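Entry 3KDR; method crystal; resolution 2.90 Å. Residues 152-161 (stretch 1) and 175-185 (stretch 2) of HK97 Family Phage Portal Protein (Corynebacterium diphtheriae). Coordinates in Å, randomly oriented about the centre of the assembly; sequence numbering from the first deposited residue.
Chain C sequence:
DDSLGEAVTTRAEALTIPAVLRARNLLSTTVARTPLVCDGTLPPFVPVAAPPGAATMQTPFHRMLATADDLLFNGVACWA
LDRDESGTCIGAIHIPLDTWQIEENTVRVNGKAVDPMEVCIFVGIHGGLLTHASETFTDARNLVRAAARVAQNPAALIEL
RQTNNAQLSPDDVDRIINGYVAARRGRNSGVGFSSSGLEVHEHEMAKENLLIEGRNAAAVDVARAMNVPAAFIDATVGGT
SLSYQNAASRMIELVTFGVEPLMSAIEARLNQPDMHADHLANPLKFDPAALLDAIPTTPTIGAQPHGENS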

# COMPACT_ATOMS: atom_id res chain seq x y z
N GLN C 152 9.67 -17.08 -25.32
CA GLN C 152 8.96 -17.12 -26.58
C GLN C 152 8.29 -18.44 -26.87
O GLN C 152 7.25 -18.41 -27.54
CB GLN C 152 9.87 -16.76 -27.75
CG GLN C 152 9.92 -15.28 -27.97
CD GLN C 152 10.68 -14.91 -29.19
OE1 GLN C 152 11.92 -14.99 -29.21
NE2 GLN C 152 9.95 -14.51 -30.25
N ASN C 153 8.87 -19.55 -26.38
CA ASN C 153 8.32 -20.93 -26.51
C ASN C 153 8.09 -21.63 -25.19
O ASN C 153 8.84 -22.50 -24.81
CB ASN C 153 9.26 -21.80 -27.31
CG ASN C 153 9.19 -21.48 -28.72
OD1 ASN C 153 8.56 -22.23 -29.48
ND2 ASN C 153 9.76 -20.32 -29.12
N PRO C 154 7.06 -21.23 -24.48
CA PRO C 154 6.77 -21.65 -23.14
C PRO C 154 6.50 -23.10 -22.98
O PRO C 154 6.74 -23.64 -21.95
CB PRO C 154 5.49 -20.90 -22.81
CG PRO C 154 5.22 -20.00 -23.98
CD PRO C 154 6.38 -19.98 -24.81
N ALA C 155 5.96 -23.74 -24.00
CA ALA C 155 5.60 -25.14 -23.94
C ALA C 155 6.76 -26.01 -24.43
O ALA C 155 7.15 -25.96 -25.59
CB ALA C 155 4.32 -25.39 -24.74
N ALA C 156 7.31 -26.81 -23.52
CA ALA C 156 8.49 -27.64 -23.83
C ALA C 156 8.14 -28.75 -24.79
O ALA C 156 8.99 -29.17 -25.55
CB ALA C 156 9.10 -28.27 -22.57
N LEU C 157 6.91 -29.24 -24.75
CA LEU C 157 6.57 -30.40 -25.54
C LEU C 157 5.37 -30.20 -26.42
O LEU C 157 4.33 -29.89 -25.92
CB LEU C 157 6.30 -31.59 -24.64
CG LEU C 157 6.33 -32.87 -25.47
CD1 LEU C 157 7.57 -33.69 -25.19
CD2 LEU C 157 5.10 -33.59 -25.14
N ILE C 158 5.52 -30.47 -27.70
CA ILE C 158 4.42 -30.49 -28.63
C ILE C 158 3.97 -31.91 -28.96
O ILE C 158 4.79 -32.79 -29.26
CB ILE C 158 4.82 -29.79 -29.93
CG1 ILE C 158 5.30 -28.37 -29.61
CG2 ILE C 158 3.67 -29.69 -30.84
CD1 ILE C 158 4.20 -27.45 -28.99
N GLU C 159 2.66 -32.14 -28.89
CA GLU C 159 2.08 -33.42 -29.20
C GLU C 159 1.34 -33.26 -30.49
O GLU C 159 0.60 -32.31 -30.64
CB GLU C 159 1.11 -33.83 -28.12
CG GLU C 159 0.24 -34.98 -28.52
CD GLU C 159 -0.92 -35.22 -27.58
OE1 GLU C 159 -1.47 -34.29 -27.03
OE2 GLU C 159 -1.38 -36.34 -27.42
N LEU C 160 1.53 -34.19 -31.40
CA LEU C 160 0.73 -34.28 -32.61
C LEU C 160 -0.24 -35.41 -32.45
O LEU C 160 0.15 -36.56 -32.43
CB LEU C 160 1.62 -34.64 -33.77
CG LEU C 160 1.93 -33.53 -34.73
CD1 LEU C 160 3.16 -32.70 -34.21
CD2 LEU C 160 2.13 -34.13 -36.15
N ARG C 161 -1.51 -35.10 -32.38
CA ARG C 161 -2.43 -36.08 -31.95
C ARG C 161 -3.40 -36.35 -33.04
O ARG C 161 -4.02 -35.41 -33.53
CB ARG C 161 -3.18 -35.51 -30.79
CG ARG C 161 -4.03 -36.49 -30.12
CD ARG C 161 -5.00 -35.82 -29.21
NE ARG C 161 -4.33 -35.43 -27.98
CZ ARG C 161 -4.91 -34.78 -26.98
NH1 ARG C 161 -6.19 -34.46 -27.04
NH2 ARG C 161 -4.19 -34.46 -25.92
N ARG C 175 6.30 -36.51 -42.61
CA ARG C 175 6.14 -35.23 -43.29
C ARG C 175 5.60 -34.11 -42.43
O ARG C 175 6.13 -33.02 -42.49
CB ARG C 175 5.20 -35.37 -44.48
CG ARG C 175 5.84 -35.21 -45.84
CD ARG C 175 5.14 -36.10 -46.84
NE ARG C 175 5.94 -36.24 -48.05
CZ ARG C 175 5.89 -37.29 -48.88
NH1 ARG C 175 5.10 -38.34 -48.59
NH2 ARG C 175 6.65 -37.32 -49.99
N ILE C 176 4.53 -34.33 -41.67
CA ILE C 176 3.95 -33.23 -40.92
C ILE C 176 4.77 -32.98 -39.70
O ILE C 176 4.82 -31.83 -39.22
CB ILE C 176 2.41 -33.37 -40.53
CG1 ILE C 176 2.13 -34.61 -39.68
CG2 ILE C 176 1.42 -33.36 -41.81
CD1 ILE C 176 0.57 -34.89 -39.59
N ILE C 177 5.44 -34.03 -39.19
CA ILE C 177 6.31 -33.86 -38.03
C ILE C 177 7.40 -32.94 -38.44
O ILE C 177 7.80 -32.08 -37.69
CB ILE C 177 6.96 -35.12 -37.57
CG1 ILE C 177 5.95 -36.02 -36.88
CG2 ILE C 177 8.03 -34.85 -36.57
CD1 ILE C 177 6.59 -37.13 -36.06
N ASN C 178 7.91 -33.13 -39.64
CA ASN C 178 9.00 -32.29 -40.11
C ASN C 178 8.61 -30.86 -40.32
O ASN C 178 9.39 -29.97 -40.04
CB ASN C 178 9.55 -32.81 -41.42
CG ASN C 178 10.37 -34.09 -41.25
OD1 ASN C 178 10.56 -34.63 -40.15
ND2 ASN C 178 10.86 -34.59 -42.37
N GLY C 179 7.43 -30.64 -40.86
CA GLY C 179 6.94 -29.30 -41.06
C GLY C 179 6.81 -28.52 -39.75
O GLY C 179 7.11 -27.33 -39.68
N TYR C 180 6.35 -29.20 -38.70
CA TYR C 180 6.30 -28.57 -37.38
C TYR C 180 7.67 -28.37 -36.80
O TYR C 180 7.93 -27.41 -36.13
CB TYR C 180 5.44 -29.37 -36.41
CG TYR C 180 4.03 -29.03 -36.64
CD1 TYR C 180 3.60 -27.72 -36.52
CD2 TYR C 180 3.12 -29.96 -37.07
CE1 TYR C 180 2.32 -27.37 -36.80
CE2 TYR C 180 1.83 -29.60 -37.33
CZ TYR C 180 1.45 -28.31 -37.20
OH TYR C 180 0.16 -28.01 -37.46
N VAL C 181 8.53 -29.33 -37.03
CA VAL C 181 9.87 -29.23 -36.53
C VAL C 181 10.49 -27.98 -37.16
O VAL C 181 11.24 -27.25 -36.53
CB VAL C 181 10.69 -30.52 -36.84
CG1 VAL C 181 11.80 -30.23 -37.87
CG2 VAL C 181 11.31 -31.03 -35.60
N ALA C 182 10.18 -27.75 -38.43
CA ALA C 182 10.71 -26.57 -39.11
C ALA C 182 10.15 -25.30 -38.46
O ALA C 182 10.86 -24.33 -38.25
CB ALA C 182 10.36 -26.59 -40.63
N ALA C 183 8.86 -25.32 -38.16
CA ALA C 183 8.21 -24.18 -37.57
C ALA C 183 8.86 -23.87 -36.26
O ALA C 183 9.18 -22.74 -35.99
CB ALA C 183 6.77 -24.47 -37.34
N ARG C 184 9.03 -24.88 -35.44
CA ARG C 184 9.56 -24.68 -34.10
C ARG C 184 10.97 -24.15 -34.07
O ARG C 184 11.35 -23.47 -33.12
CB ARG C 184 9.51 -25.97 -33.30
CG ARG C 184 8.28 -26.05 -32.54
CD ARG C 184 8.19 -27.35 -31.85
NE ARG C 184 8.69 -27.42 -30.47
CZ ARG C 184 8.57 -26.49 -29.52
NH1 ARG C 184 8.00 -25.31 -29.73
NH2 ARG C 184 9.05 -26.75 -28.31
N ARG C 185 11.74 -24.47 -35.11
CA ARG C 185 13.05 -23.82 -35.31
C ARG C 185 12.87 -22.41 -35.95
O ARG C 185 13.84 -21.71 -36.19
CB ARG C 185 14.04 -24.74 -36.11

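Strand 157-161 lies against helix 175-184, the two running nearly antiparallel at 152° with axes 10.5 Å apart at closest approach; together the stretches bury 356 Å². The contact has an apolar end around Leu160 and a polar end around Arg184. Strand alternation sets the pattern: Ile158 and Leu160 point CA-to-CB toward the helix, whereas Leu157 points away and Glu159 stays out of reach. Leu160, with chi1 at -105° between wells and chi2 near p, places its methyls against Ile176, Ile177 and Tyr180, on one side of the helix. Its CD2 lies 3.6 Å from Ile176 CG1 and 4.3 Å from Ile177 CG1, and its CD1 4.0 Å from Tyr180 CD2. Ile176, chi1 p and chi2 t, brings its CG1 up to the leucine; Ile177, pointing sideways, brings up CG1 through chi1 m; chi2 t leaves CD1 5.4 Å from Leu160 CD2. Tyr180, one turn after Ile176, holds its ring at chi1 -82° and contributes carbon to the contact, its hydroxyl being hydrogen-bonded elsewhere in the structure. Another turn on, Arg184 has the largest covered area, 103 Å². Its chi2 is t, but chi1 (-93°) and chi3 (93°) lie between wells, so the chain bends after an extended segment and carries the guanidinium alongside stretch 1. Ile158, m at both chi1 and chi2, lays CG1 over one guanidinium face, 3.6 Å from Arg184 NE; an aliphatic carbon suits this face because the N-H groups point outward in the plane. Arg184 NH2 donates a weak hydrogen bond to Ala155 O (3.4 Å, 128°), using a backbone carbonyl that requires no long side chain. Asn153, chi1 m, directs its amide group to the same guanidinium, with OD1 3.1 Å from Arg184 NH1. Glu159 and Arg161 instead pair within the strand, Arg161 NH2 forming a salt bridge with Glu159 OE1 at 2.9 Å.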